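Local coordinates for uncharacterized protein (Bacteroides ovatus, PDB 3NQK), which is of unknown function but pairs an N-terminal E-set-like beta domain with a BT_3044-like C-terminal beta domain in a two-chain assembly, at residues Q11-A17 against L43-G49; Q55-I59 against D134-A138; L68-N72 against W84-M88; P156-S161 against V193-I199; Y202-I206 against Y275-D279. The contacts are given in a common frame with arbitrary orientation. Residue numbers count along the deposited sequence, not the author numbering.

Contact 1: Q11-A17 against L43-G49; sequences QYVSFKA and LPIIVSG
Build this as an antiparallel beta ladder at the edge of a four-stranded sheet in the N-terminal, E-set-like beta-sandwich domain. Strand 12-15 is outermost within the chain and lies beside strand 38-48, their short axes 4.7 Å apart and 161° between directions. The register sets Y12 opposite S48, V13 opposite V47, S14 opposite I46 and F15 opposite I45. Y12-S48 and S14-I46 are the hydrogen-bonded pairs: Y12 N to S48 O is 3.1 Å and S48 N to Y12 O 2.9 Å, S14 N to I46 O 2.9 Å and I46 N to S14 O 2.7 Å. K16 N adds a 2.9 Å bond to P44 O. On the face carrying V13, F15, I45 and V47 the surface is knobbly and apolar. V13 (t) fits between two neighbours, CG1 being 3.9 Å from I45 CG2 and CG2 4.1 Å from V47 CG2. The F15 ring (m) settles against L43 and I45, with CD1 3.6 Å from L43 CD2 and 4.0 Å from I45 CG1; this face packs on I59, I61 and I131. The opposite face carries Y12, S14, I46 and S48. Here K16 CB rests 3.7 Å from I46 CD1, and M257 of the second subunit packs on I46 and S48. A water fills the hollow between the serines, 2.4 Å from S14 OG, 2.9 Å from S48 OG and 3.1 Å from Y12 O.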
# COMPACT_ATOMS: atom_id res chain seq x y z
N GLN A 11 -18.56 22.25 -8.08
CA GLN A 11 -17.52 21.19 -7.86
C GLN A 11 -16.09 21.76 -7.78
O GLN A 11 -15.69 22.59 -8.60
CB GLN A 11 -17.60 20.13 -8.94
CG GLN A 11 -18.83 19.28 -8.85
CD GLN A 11 -18.78 18.09 -9.76
OE1 GLN A 11 -18.57 18.23 -10.96
NE2 GLN A 11 -18.98 16.91 -9.19
N TYR A 12 -15.31 21.24 -6.84
CA TYR A 12 -13.99 21.75 -6.53
C TYR A 12 -12.93 20.68 -6.87
O TYR A 12 -13.10 19.51 -6.51
CB TYR A 12 -13.94 22.13 -5.03
CG TYR A 12 -12.64 22.79 -4.55
CD1 TYR A 12 -12.33 24.11 -4.91
CD2 TYR A 12 -11.79 22.14 -3.65
CE1 TYR A 12 -11.15 24.74 -4.45
CE2 TYR A 12 -10.61 22.76 -3.17
CZ TYR A 12 -10.30 24.05 -3.58
OH TYR A 12 -9.16 24.65 -3.12
N VAL A 13 -11.86 21.08 -7.57
CA VAL A 13 -10.79 20.15 -7.95
C VAL A 13 -9.55 20.45 -7.13
O VAL A 13 -9.05 21.55 -7.17
CB VAL A 13 -10.43 20.30 -9.42
CG1 VAL A 13 -9.24 19.37 -9.78
CG2 VAL A 13 -11.62 20.00 -10.28
N SER A 14 -9.01 19.42 -6.47
CA SER A 14 -7.87 19.61 -5.58
C SER A 14 -6.96 18.38 -5.49
O SER A 14 -7.30 17.30 -5.97
CB SER A 14 -8.36 19.95 -4.20
OG SER A 14 -9.09 18.88 -3.66
N PHE A 15 -5.81 18.58 -4.86
CA PHE A 15 -4.82 17.53 -4.65
C PHE A 15 -5.11 16.81 -3.35
O PHE A 15 -5.59 17.42 -2.40
CB PHE A 15 -3.42 18.13 -4.54
CG PHE A 15 -2.96 18.88 -5.77
CD1 PHE A 15 -2.55 18.19 -6.91
CD2 PHE A 15 -2.84 20.25 -5.75
CE1 PHE A 15 -2.08 18.86 -8.01
CE2 PHE A 15 -2.36 20.93 -6.85
CZ PHE A 15 -1.99 20.23 -7.99
N LYS A 16 -4.78 15.53 -3.29
CA LYS A 16 -4.91 14.79 -2.03
C LYS A 16 -3.66 13.97 -1.73
O LYS A 16 -3.52 12.82 -2.15
CB LYS A 16 -6.14 13.88 -2.05
CG LYS A 16 -6.89 13.83 -0.72
CD LYS A 16 -7.61 15.18 -0.44
CE LYS A 16 -8.57 15.07 0.76
NZ LYS A 16 -7.89 14.53 2.00
N ALA A 17 -2.74 14.58 -0.98
CA ALA A 17 -1.57 13.87 -0.51
C ALA A 17 -2.01 12.82 0.53
O ALA A 17 -3.16 12.86 1.02
CB ALA A 17 -0.59 14.84 0.10
N LEU A 43 0.60 11.62 -7.08
CA LEU A 43 -0.21 12.55 -6.33
C LEU A 43 -1.62 12.59 -6.89
O LEU A 43 -1.84 12.97 -8.03
CB LEU A 43 0.40 13.94 -6.39
CG LEU A 43 -0.35 15.04 -5.67
CD1 LEU A 43 -0.51 14.70 -4.21
CD2 LEU A 43 0.40 16.36 -5.85
N PRO A 44 -2.59 12.16 -6.09
CA PRO A 44 -3.94 12.13 -6.55
C PRO A 44 -4.55 13.49 -6.78
O PRO A 44 -4.36 14.41 -5.97
CB PRO A 44 -4.68 11.43 -5.42
CG PRO A 44 -3.68 10.61 -4.77
CD PRO A 44 -2.39 11.31 -4.91
N ILE A 45 -5.27 13.62 -7.88
CA ILE A 45 -6.07 14.78 -8.15
C ILE A 45 -7.54 14.35 -8.03
O ILE A 45 -7.96 13.36 -8.65
CB ILE A 45 -5.78 15.33 -9.53
CG1 ILE A 45 -4.32 15.79 -9.60
CG2 ILE A 45 -6.69 16.47 -9.83
CD1 ILE A 45 -3.93 16.30 -10.94
N ILE A 46 -8.28 15.06 -7.19
CA ILE A 46 -9.61 14.66 -6.79
C ILE A 46 -10.64 15.70 -7.18
O ILE A 46 -10.41 16.90 -7.00
CB ILE A 46 -9.66 14.44 -5.25
CG1 ILE A 46 -9.20 13.05 -4.89
CG2 ILE A 46 -11.03 14.63 -4.73
CD1 ILE A 46 -7.77 12.82 -5.17
N VAL A 47 -11.78 15.24 -7.71
CA VAL A 47 -12.90 16.13 -8.03
C VAL A 47 -14.02 15.92 -7.01
O VAL A 47 -14.79 14.97 -7.11
CB VAL A 47 -13.43 15.87 -9.44
CG1 VAL A 47 -14.55 16.84 -9.78
CG2 VAL A 47 -12.28 15.98 -10.46
N SER A 48 -14.08 16.81 -6.03
CA SER A 48 -15.04 16.68 -4.92
C SER A 48 -16.33 17.36 -5.21
O SER A 48 -16.34 18.48 -5.73
CB SER A 48 -14.45 17.28 -3.63
OG SER A 48 -13.40 16.47 -3.10
N GLY A 49 -17.43 16.72 -4.84
CA GLY A 49 -18.74 17.31 -5.04
C GLY A 49 -19.88 16.42 -4.60
O GLY A 49 -19.71 15.19 -4.43
O HOH W 1 -11.38 18.32 -4.19

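Contact 2: Q55-I59 against D134-A138; sequences QDRDI and DGSYA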
# COMPACT_ATOMS: atom_id res chain seq x y z
N GLN A 55 -18.44 16.48 -16.43
CA GLN A 55 -17.61 17.16 -17.44
C GLN A 55 -16.32 16.40 -17.70
O GLN A 55 -15.66 15.95 -16.76
CB GLN A 55 -17.25 18.59 -16.98
CG GLN A 55 -18.44 19.54 -16.72
CD GLN A 55 -18.00 21.03 -16.46
OE1 GLN A 55 -17.15 21.58 -17.18
NE2 GLN A 55 -18.60 21.66 -15.45
N ASP A 56 -15.96 16.24 -18.97
CA ASP A 56 -14.60 15.84 -19.31
C ASP A 56 -13.76 17.04 -18.93
O ASP A 56 -14.10 18.17 -19.28
CB ASP A 56 -14.44 15.51 -20.80
CG ASP A 56 -14.95 14.10 -21.17
OD1 ASP A 56 -16.19 13.89 -21.29
OD2 ASP A 56 -14.09 13.21 -21.43
N ARG A 57 -12.73 16.82 -18.13
CA ARG A 57 -11.93 17.92 -17.63
C ARG A 57 -10.48 17.71 -17.95
O ARG A 57 -9.91 16.66 -17.67
CB ARG A 57 -12.10 18.08 -16.11
CG ARG A 57 -13.56 18.01 -15.65
CD ARG A 57 -13.70 17.97 -14.15
NE ARG A 57 -13.77 19.30 -13.56
CZ ARG A 57 -14.85 19.83 -12.99
NH1 ARG A 57 -15.97 19.13 -12.87
NH2 ARG A 57 -14.79 21.06 -12.49
N ASP A 58 -9.90 18.68 -18.65
CA ASP A 58 -8.48 18.74 -18.87
C ASP A 58 -7.93 19.70 -17.85
O ASP A 58 -8.15 20.90 -17.94
CB ASP A 58 -8.17 19.21 -20.30
CG ASP A 58 -8.41 18.12 -21.34
OD1 ASP A 58 -7.84 17.00 -21.20
OD2 ASP A 58 -9.16 18.37 -22.31
N ILE A 59 -7.26 19.15 -16.84
CA ILE A 59 -6.75 19.95 -15.73
C ILE A 59 -5.33 20.34 -15.98
O ILE A 59 -4.53 19.53 -16.42
CB ILE A 59 -6.85 19.15 -14.40
CG1 ILE A 59 -8.32 18.88 -14.07
CG2 ILE A 59 -6.18 19.93 -13.25
CD1 ILE A 59 -8.55 17.72 -13.11
N ASP A 134 -9.17 24.18 -13.67
CA ASP A 134 -9.82 22.93 -13.17
C ASP A 134 -10.65 22.18 -14.22
O ASP A 134 -11.43 21.29 -13.87
CB ASP A 134 -10.69 23.22 -11.91
CG ASP A 134 -11.92 24.09 -12.21
OD1 ASP A 134 -12.20 24.38 -13.40
OD2 ASP A 134 -12.60 24.48 -11.25
N GLY A 135 -10.52 22.59 -15.48
CA GLY A 135 -11.17 21.89 -16.60
C GLY A 135 -12.63 22.23 -16.84
O GLY A 135 -13.21 21.81 -17.85
N SER A 136 -13.23 23.00 -15.92
CA SER A 136 -14.65 23.37 -16.03
C SER A 136 -14.84 24.55 -16.98
O SER A 136 -13.89 25.27 -17.29
CB SER A 136 -15.22 23.72 -14.65
OG SER A 136 -14.77 24.98 -14.22
N TYR A 137 -16.10 24.79 -17.38
CA TYR A 137 -16.41 25.83 -18.38
C TYR A 137 -16.15 27.26 -17.86
O TYR A 137 -16.41 27.57 -16.69
CB TYR A 137 -17.88 25.69 -18.89
CG TYR A 137 -18.27 26.79 -19.87
CD1 TYR A 137 -17.59 26.92 -21.10
CD2 TYR A 137 -19.26 27.72 -19.56
CE1 TYR A 137 -17.90 27.95 -21.99
CE2 TYR A 137 -19.58 28.76 -20.46
CZ TYR A 137 -18.89 28.87 -21.67
OH TYR A 137 -19.18 29.89 -22.55
N ALA A 138 -15.66 28.13 -18.76
CA ALA A 138 -15.35 29.53 -18.43
C ALA A 138 -14.14 29.61 -17.51
O ALA A 138 -13.01 29.48 -17.97
CB ALA A 138 -16.59 30.24 -17.80
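D134 opens the second segment just beyond strand 125-133, and its backbone makes the main polar link to the first. R57 NE donates to D134 O at 3.1 Å, nearly straight, with the oxygen at the edge of the guanidinium and close to its plane. The carboxylate is less involved across the gap: R57 NH2 stays 4.2 Å from D134 OD2, too long for a salt bridge, while R57 NH1 hydrogen-bonds N53. D134 OD1 instead turns back on its own segment, accepting from S136 N at 3.1 Å and S136 OG at 2.8 Å; the first of these bonds closes an Asx turn. I59 CG1 lies 3.9 Å from D134 O. At G135 the chain passes closest to strand 57-63, its CA 4.2 Å from that of R57. G135 CA sits 4.0 Å from R57 CB and 3.4 Å from D58 O. A beta carbon here would run into R57 CB, and the positive phi of 82° suits glycine as well. S136 then packs CB against R57 NH2 at 3.5 Å. At Y137 the chain is leaving, held by a weak hydrogen bond of 3.4 Å from Y137 N to Q55 OE1, and A138 is out of reach. Strands 57-63 and 125-133 are antiparallel neighbours in the sheet, so this is the fraying end of a beta ladder, where an Asx turn leads one strand into a loop.

Contact 3: L68-N72 against W84-M88; sequences LKTLN and WYTEM
Set N72 on helix 65-76 with chi1 m (-79°) and chi2 near -22°, so that its amide reaches the backbone of Y85. N72 OD1 accepts from Y85 N at 2.8 Å, and N72 ND2 donates to Y85 O at 2.9 Å. One carboxamide thus satisfies both the NH and the CO of a single residue in an extended chain (Y85 phi/psi -79/152). The CA atoms of N72 and W84 are 5.4 Å apart, the closest backbone approach. W84 takes chi1 -82° and chi2 33°, which lays its indole over the asparagine: N72 CB sits 3.6 Å from the centroid of the five-membered ring, 16° off the normal, a CH-pi contact. W84 NE1 hydrogen-bonds S77 O. The helix here covers a mixed sheet of the N-terminal beta domain, resting beside the returning chain of strand 86-87, which runs parallel to strand 125-133. Y85 is m (-66°) with chi2 -70°; its ring runs past L71, whose t,p rotamer brings CD2 to 4.0 Å from Y85 CE2, and its hydroxyl bonds D24. L68, one turn back along the helix and also t,p, reaches along the chain from Y85 to E87: CD1 is 3.9 Å from Y85 CB, and CD2 is 3.6 Å from E87 N. E87 is extended (t,t), its CB 3.9 Å from L68 CD2.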
# COMPACT_ATOMS: atom_id res chain seq x y z
N LEU A 68 5.42 29.89 -2.71
CA LEU A 68 6.50 29.45 -1.85
C LEU A 68 7.20 30.63 -1.21
O LEU A 68 7.43 30.63 -0.01
CB LEU A 68 7.50 28.62 -2.65
CG LEU A 68 8.53 27.86 -1.82
CD1 LEU A 68 7.86 26.96 -0.82
CD2 LEU A 68 9.44 27.07 -2.74
N LYS A 69 7.55 31.62 -2.00
CA LYS A 69 8.20 32.81 -1.46
C LYS A 69 7.32 33.44 -0.36
O LYS A 69 7.81 33.81 0.72
CB LYS A 69 8.47 33.84 -2.56
CG LYS A 69 9.31 35.05 -2.11
CD LYS A 69 9.34 36.17 -3.17
CE LYS A 69 10.00 37.44 -2.64
NZ LYS A 69 9.79 38.60 -3.55
N THR A 70 6.02 33.56 -0.64
CA THR A 70 5.09 34.13 0.32
C THR A 70 5.13 33.36 1.64
O THR A 70 5.24 33.96 2.70
CB THR A 70 3.65 34.14 -0.23
OG1 THR A 70 3.43 35.36 -0.93
CG2 THR A 70 2.61 34.04 0.91
N LEU A 71 5.07 32.04 1.55
CA LEU A 71 5.10 31.20 2.74
C LEU A 71 6.35 31.48 3.56
O LEU A 71 6.26 31.77 4.75
CB LEU A 71 5.07 29.73 2.35
CG LEU A 71 5.00 28.77 3.53
CD1 LEU A 71 3.70 28.95 4.28
CD2 LEU A 71 5.16 27.32 3.06
N ASN A 72 7.51 31.41 2.92
CA ASN A 72 8.78 31.66 3.61
C ASN A 72 8.76 32.95 4.41
O ASN A 72 9.26 32.99 5.53
CB ASN A 72 9.94 31.69 2.62
CG ASN A 72 10.40 30.30 2.20
OD1 ASN A 72 10.17 29.32 2.92
ND2 ASN A 72 11.07 30.22 1.06
N TRP A 84 14.40 29.08 5.36
CA TRP A 84 13.50 29.11 4.20
C TRP A 84 13.44 27.81 3.44
O TRP A 84 14.42 27.06 3.37
CB TRP A 84 13.94 30.19 3.21
CG TRP A 84 13.48 31.54 3.54
CD1 TRP A 84 13.30 32.07 4.78
CD2 TRP A 84 13.29 32.61 2.62
NE1 TRP A 84 12.94 33.38 4.69
CE2 TRP A 84 12.93 33.74 3.37
CE3 TRP A 84 13.35 32.71 1.22
CZ2 TRP A 84 12.62 34.97 2.77
CZ3 TRP A 84 13.03 33.92 0.62
CH2 TRP A 84 12.67 35.03 1.40
N TYR A 85 12.30 27.56 2.82
CA TYR A 85 12.17 26.47 1.90
C TYR A 85 12.78 26.90 0.56
O TYR A 85 12.82 28.08 0.24
CB TYR A 85 10.71 26.13 1.71
CG TYR A 85 10.05 25.59 2.93
CD1 TYR A 85 10.37 24.33 3.41
CD2 TYR A 85 9.06 26.31 3.60
CE1 TYR A 85 9.75 23.81 4.54
CE2 TYR A 85 8.43 25.79 4.72
CZ TYR A 85 8.78 24.54 5.18
OH TYR A 85 8.16 24.01 6.29
N THR A 86 13.28 25.94 -0.20
CA THR A 86 13.89 26.24 -1.46
C THR A 86 13.18 25.50 -2.58
O THR A 86 12.93 24.32 -2.48
CB THR A 86 15.33 25.86 -1.44
OG1 THR A 86 15.98 26.57 -0.38
CG2 THR A 86 16.00 26.21 -2.79
N GLU A 87 12.83 26.23 -3.64
CA GLU A 87 12.11 25.64 -4.75
C GLU A 87 12.94 24.55 -5.37
O GLU A 87 14.09 24.74 -5.63
CB GLU A 87 11.78 26.70 -5.78
CG GLU A 87 10.99 26.17 -6.97
CD GLU A 87 10.72 27.22 -8.02
OE1 GLU A 87 10.75 28.43 -7.68
OE2 GLU A 87 10.45 26.84 -9.18
N MSE A 88 12.34 23.39 -5.56
CA MSE A 88 13.06 22.28 -6.16
C MSE A 88 13.56 22.63 -7.55
O MSE A 88 12.88 23.34 -8.32
CB MSE A 88 12.18 21.06 -6.22
CG MSE A 88 12.93 19.83 -6.59
SE MSE A 88 12.09 18.31 -5.86
CE MSE A 88 13.40 16.96 -6.30

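Contact 4: P156-S161 against V193-I199; sequences PFNNYS and VVDNNSI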
# COMPACT_ATOMS: atom_id res chain seq x y z
N PRO A 156 13.65 12.58 0.45
CA PRO A 156 14.19 11.29 0.06
C PRO A 156 14.56 10.48 1.28
O PRO A 156 14.83 11.05 2.34
CB PRO A 156 15.43 11.66 -0.72
CG PRO A 156 15.32 13.16 -0.98
CD PRO A 156 14.55 13.69 0.09
N PHE A 157 14.54 9.16 1.16
CA PHE A 157 14.94 8.33 2.27
C PHE A 157 15.51 7.00 1.79
O PHE A 157 15.16 6.50 0.74
CB PHE A 157 13.76 8.09 3.20
CG PHE A 157 12.72 7.13 2.66
CD1 PHE A 157 11.64 7.59 1.93
CD2 PHE A 157 12.81 5.77 2.92
CE1 PHE A 157 10.67 6.71 1.45
CE2 PHE A 157 11.85 4.89 2.43
CZ PHE A 157 10.77 5.36 1.71
N ASN A 158 16.44 6.47 2.57
CA ASN A 158 16.95 5.11 2.34
C ASN A 158 16.76 4.34 3.63
O ASN A 158 16.09 4.81 4.55
CB ASN A 158 18.42 5.14 1.89
CG ASN A 158 19.32 5.94 2.84
OD1 ASN A 158 19.02 6.08 4.06
ND2 ASN A 158 20.45 6.43 2.32
N ASN A 159 17.33 3.16 3.71
CA ASN A 159 17.18 2.36 4.90
C ASN A 159 17.94 2.92 6.13
O ASN A 159 17.85 2.36 7.21
CB ASN A 159 17.66 0.93 4.63
CG ASN A 159 16.75 0.18 3.71
OD1 ASN A 159 15.56 0.45 3.65
ND2 ASN A 159 17.29 -0.77 2.98
N TYR A 160 18.68 4.01 5.95
CA TYR A 160 19.56 4.48 6.98
C TYR A 160 19.36 5.95 7.34
O TYR A 160 20.13 6.50 8.10
CB TYR A 160 21.01 4.27 6.54
CG TYR A 160 21.31 2.87 6.03
CD1 TYR A 160 21.41 1.80 6.89
CD2 TYR A 160 21.48 2.62 4.67
CE1 TYR A 160 21.68 0.50 6.43
CE2 TYR A 160 21.74 1.32 4.19
CZ TYR A 160 21.85 0.28 5.08
OH TYR A 160 22.12 -0.99 4.64
N SER A 161 18.28 6.55 6.86
CA SER A 161 18.08 8.01 6.99
C SER A 161 16.94 8.35 7.90
O SER A 161 16.05 7.55 8.10
CB SER A 161 17.82 8.64 5.61
OG SER A 161 16.58 8.17 5.04
N VAL A 193 19.83 11.91 3.33
CA VAL A 193 20.19 11.03 2.24
C VAL A 193 21.25 11.63 1.35
O VAL A 193 21.21 12.81 1.02
CB VAL A 193 18.99 10.74 1.33
CG1 VAL A 193 19.48 10.25 -0.04
CG2 VAL A 193 18.02 9.72 1.98
N VAL A 194 22.21 10.79 0.95
CA VAL A 194 23.15 11.14 -0.09
C VAL A 194 22.88 10.24 -1.27
O VAL A 194 22.70 10.72 -2.38
CB VAL A 194 24.62 11.01 0.39
CG1 VAL A 194 25.54 10.74 -0.77
CG2 VAL A 194 25.04 12.27 1.13
N ASP A 195 22.86 8.94 -1.04
CA ASP A 195 22.45 7.98 -2.09
C ASP A 195 21.78 6.74 -1.43
O ASP A 195 21.36 6.81 -0.27
CB ASP A 195 23.63 7.60 -2.99
CG ASP A 195 24.72 6.87 -2.25
OD1 ASP A 195 24.46 6.35 -1.14
OD2 ASP A 195 25.85 6.76 -2.80
N ASN A 196 21.68 5.63 -2.16
CA ASN A 196 20.89 4.47 -1.66
C ASN A 196 21.40 3.87 -0.37
O ASN A 196 20.63 3.29 0.39
CB ASN A 196 20.75 3.37 -2.73
CG ASN A 196 22.06 2.97 -3.31
OD1 ASN A 196 22.86 3.82 -3.74
ND2 ASN A 196 22.31 1.68 -3.35
N ASN A 197 22.70 4.02 -0.12
CA ASN A 197 23.30 3.48 1.10
C ASN A 197 24.30 4.44 1.80
O ASN A 197 25.18 4.01 2.55
CB ASN A 197 23.96 2.15 0.79
CG ASN A 197 24.91 2.23 -0.35
OD1 ASN A 197 25.41 3.33 -0.69
ND2 ASN A 197 25.18 1.09 -0.99
N SER A 198 24.13 5.73 1.57
CA SER A 198 24.97 6.74 2.22
C SER A 198 24.12 7.89 2.70
O SER A 198 23.13 8.23 2.08
CB SER A 198 26.05 7.26 1.26
OG SER A 198 26.84 6.19 0.74
N ILE A 199 24.51 8.48 3.81
CA ILE A 199 23.80 9.61 4.37
C ILE A 199 24.82 10.56 4.91
O ILE A 199 26.03 10.26 4.86
CB ILE A 199 22.87 9.18 5.52
CG1 ILE A 199 23.69 8.64 6.70
CG2 ILE A 199 21.86 8.10 5.04
CD1 ILE A 199 22.82 8.03 7.82
O HOH W 2 17.01 12.84 3.17
O HOH W 3 18.52 1.83 1.51
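The N158 side-chain amide does most of the polar work. N158 ND2 donates to D195 O at 2.8 Å and, weakly, to S198 O at 3.2 Å, reaching into the tight bend at 195-198. Its other atom, OD1, faces home and takes Y160 N at 2.8 Å in an Asx turn, so one side chain shapes its own type I turn, N158 to S161, and grips the opposing one. That opposing bend has an Asx turn too, with N197 N donating to D195 OD1 at 3.1 Å. S161 OG accepts from N158 N at 3.0 Å. Two waters extend the network: one lies 2.9 Å from P156 O and 3.0 Å from V193 N, the other 2.8 Å from both N159 N and N196 O. Around this polar centre the aliphatic side chains pack. V193 fills the angle of the first segment, its CG2 3.5 Å from P156 O, 3.4 Å from F157 CA and 3.7 Å from S161 OG, while V193 CB makes an apolar contact with P156 CB at 4.2 Å. Farther along, I199 CG2 makes another, 4.2 Å from Y160 CB, and Y160 CE2 is 4.1 Å from N197 CB. The Y160 ring also stacks on F224 of strand 219-224. The contact therefore sits where strand 149-157, paired with 27-32 and 125-133, passes into strand 162-165 of the C-terminal sheet, against the beta hairpin of strands 188-193 and 198-202.

Contact 5: Y202-I206 against Y275-D279; sequences YAGLI and YDFQD
A203 CB lies over one face of the F277 ring, 3.5 Å from its centroid and only 9° off the normal, a clean CH-pi contact. F277 is p (chi1 84°, chi2 -80°) and points from strand 264-279 toward the type II' turn that runs from A203 to I206. That turn is closed by I206 N to A203 O at 3.0 Å. G204 holds its first corner with phi/psi 51/-126; a beta carbon there would clash with F277 CE1, and G204 CA comes to 3.7 Å from that same atom. I206 (m,m) completes the clasp on the ring, CG1 being 4.0 Å from F277 CE2, while its CD1 reaches 3.6 Å from D279 OD2. Two residues before F277 on the extended strand, Y275, also p, spans the gap in the same direction and accepts a nearly linear hydrogen bond from G204 N at 2.8 Å to Y275 OH. I220 of strand 219-224 packs on both A203 and Y275, and R189 bonds the carbonyl oxygens of Y202 and I206. What results is a tight turn leaving strand 198-202 and seated on the aromatic inner face of strand 264-279, core packing within the antiparallel beta fold of the BT_3044-like C-terminal domain.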
# COMPACT_ATOMS: atom_id res chain seq x y z
N TYR A 202 25.51 16.49 10.35
CA TYR A 202 26.35 17.61 10.66
C TYR A 202 27.18 17.28 11.92
O TYR A 202 26.66 16.73 12.88
CB TYR A 202 25.52 18.88 10.85
CG TYR A 202 24.85 19.35 9.58
CD1 TYR A 202 25.59 19.93 8.56
CD2 TYR A 202 23.48 19.22 9.40
CE1 TYR A 202 24.98 20.35 7.36
CE2 TYR A 202 22.85 19.65 8.21
CZ TYR A 202 23.62 20.20 7.20
OH TYR A 202 23.01 20.64 6.04
N ALA A 203 28.46 17.57 11.87
CA ALA A 203 29.38 17.24 12.94
C ALA A 203 28.87 17.65 14.34
O ALA A 203 28.35 18.77 14.54
CB ALA A 203 30.73 17.91 12.67
N GLY A 204 29.08 16.77 15.30
CA GLY A 204 28.85 17.07 16.69
C GLY A 204 27.50 17.66 16.96
O GLY A 204 26.49 17.09 16.59
N LEU A 205 27.49 18.82 17.61
CA LEU A 205 26.24 19.48 17.99
C LEU A 205 25.98 20.74 17.15
O LEU A 205 25.14 21.55 17.49
CB LEU A 205 26.27 19.84 19.48
CG LEU A 205 26.26 18.65 20.46
CD1 LEU A 205 26.25 19.13 21.90
CD2 LEU A 205 25.07 17.75 20.20
N ILE A 206 26.67 20.84 16.02
CA ILE A 206 26.47 21.96 15.10
C ILE A 206 24.98 22.14 14.80
O ILE A 206 24.26 21.16 14.51
CB ILE A 206 27.23 21.73 13.78
CG1 ILE A 206 28.74 21.92 13.99
CG2 ILE A 206 26.73 22.66 12.69
CD1 ILE A 206 29.13 23.30 14.39
N TYR A 275 35.12 10.60 16.78
CA TYR A 275 35.92 11.49 15.92
C TYR A 275 36.22 12.83 16.56
O TYR A 275 35.63 13.20 17.57
CB TYR A 275 35.22 11.72 14.57
CG TYR A 275 33.84 12.39 14.66
CD1 TYR A 275 33.72 13.77 14.79
CD2 TYR A 275 32.69 11.65 14.53
CE1 TYR A 275 32.45 14.38 14.84
CE2 TYR A 275 31.43 12.24 14.58
CZ TYR A 275 31.31 13.60 14.73
OH TYR A 275 30.03 14.17 14.76
N ASP A 276 37.15 13.55 15.96
CA ASP A 276 37.44 14.91 16.36
C ASP A 276 37.03 15.84 15.26
O ASP A 276 37.07 15.46 14.08
CB ASP A 276 38.96 15.10 16.57
CG ASP A 276 39.45 14.52 17.87
OD1 ASP A 276 38.65 14.40 18.83
OD2 ASP A 276 40.67 14.23 17.95
N PHE A 277 36.66 17.07 15.62
CA PHE A 277 36.48 18.15 14.65
C PHE A 277 36.53 19.48 15.35
O PHE A 277 36.56 19.56 16.57
CB PHE A 277 35.18 18.00 13.90
CG PHE A 277 34.00 18.57 14.61
CD1 PHE A 277 33.38 17.87 15.63
CD2 PHE A 277 33.45 19.78 14.21
CE1 PHE A 277 32.26 18.38 16.28
CE2 PHE A 277 32.33 20.31 14.85
CZ PHE A 277 31.74 19.61 15.88
N GLN A 278 36.56 20.55 14.56
CA GLN A 278 36.64 21.91 15.10
C GLN A 278 35.50 22.72 14.58
O GLN A 278 35.13 22.60 13.41
CB GLN A 278 37.93 22.58 14.66
CG GLN A 278 39.16 21.88 15.11
CD GLN A 278 40.43 22.67 14.83
OE1 GLN A 278 40.45 23.58 13.96
NE2 GLN A 278 41.48 22.35 15.55
N ASP A 279 34.97 23.60 15.44
CA ASP A 279 33.93 24.55 15.05
C ASP A 279 34.62 25.87 14.90
O ASP A 279 35.19 26.37 15.85
CB ASP A 279 32.82 24.62 16.11
CG ASP A 279 31.79 25.72 15.83
OD1 ASP A 279 32.06 26.61 15.00
OD2 ASP A 279 30.73 25.73 16.49

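Contacts 1, 2 and 3 belong to the N-terminal beta domain and contacts 4 and 5 to the C-terminal one. Only contacts 1 and 2 touch each other, centres about 13 Å apart: V13 and I45 pack on I59, joining the four-stranded sheet to the mixed sheet. Contact 3 reaches that mixed sheet too, its centre about 29 Å from that of contact 2, and in sequence falls between its two segments. Strand 149-157 of the mixed sheet leads directly into contact 4, at the junction of the domains. Contact 5, its centre about 21 Å from that of contact 4, is where the turn after strand 198-202 meets strand 264-279 of the antiparallel C-terminal sheet. Contacts 2 and 5, centres about 55 Å apart, mark out an elongated molecule.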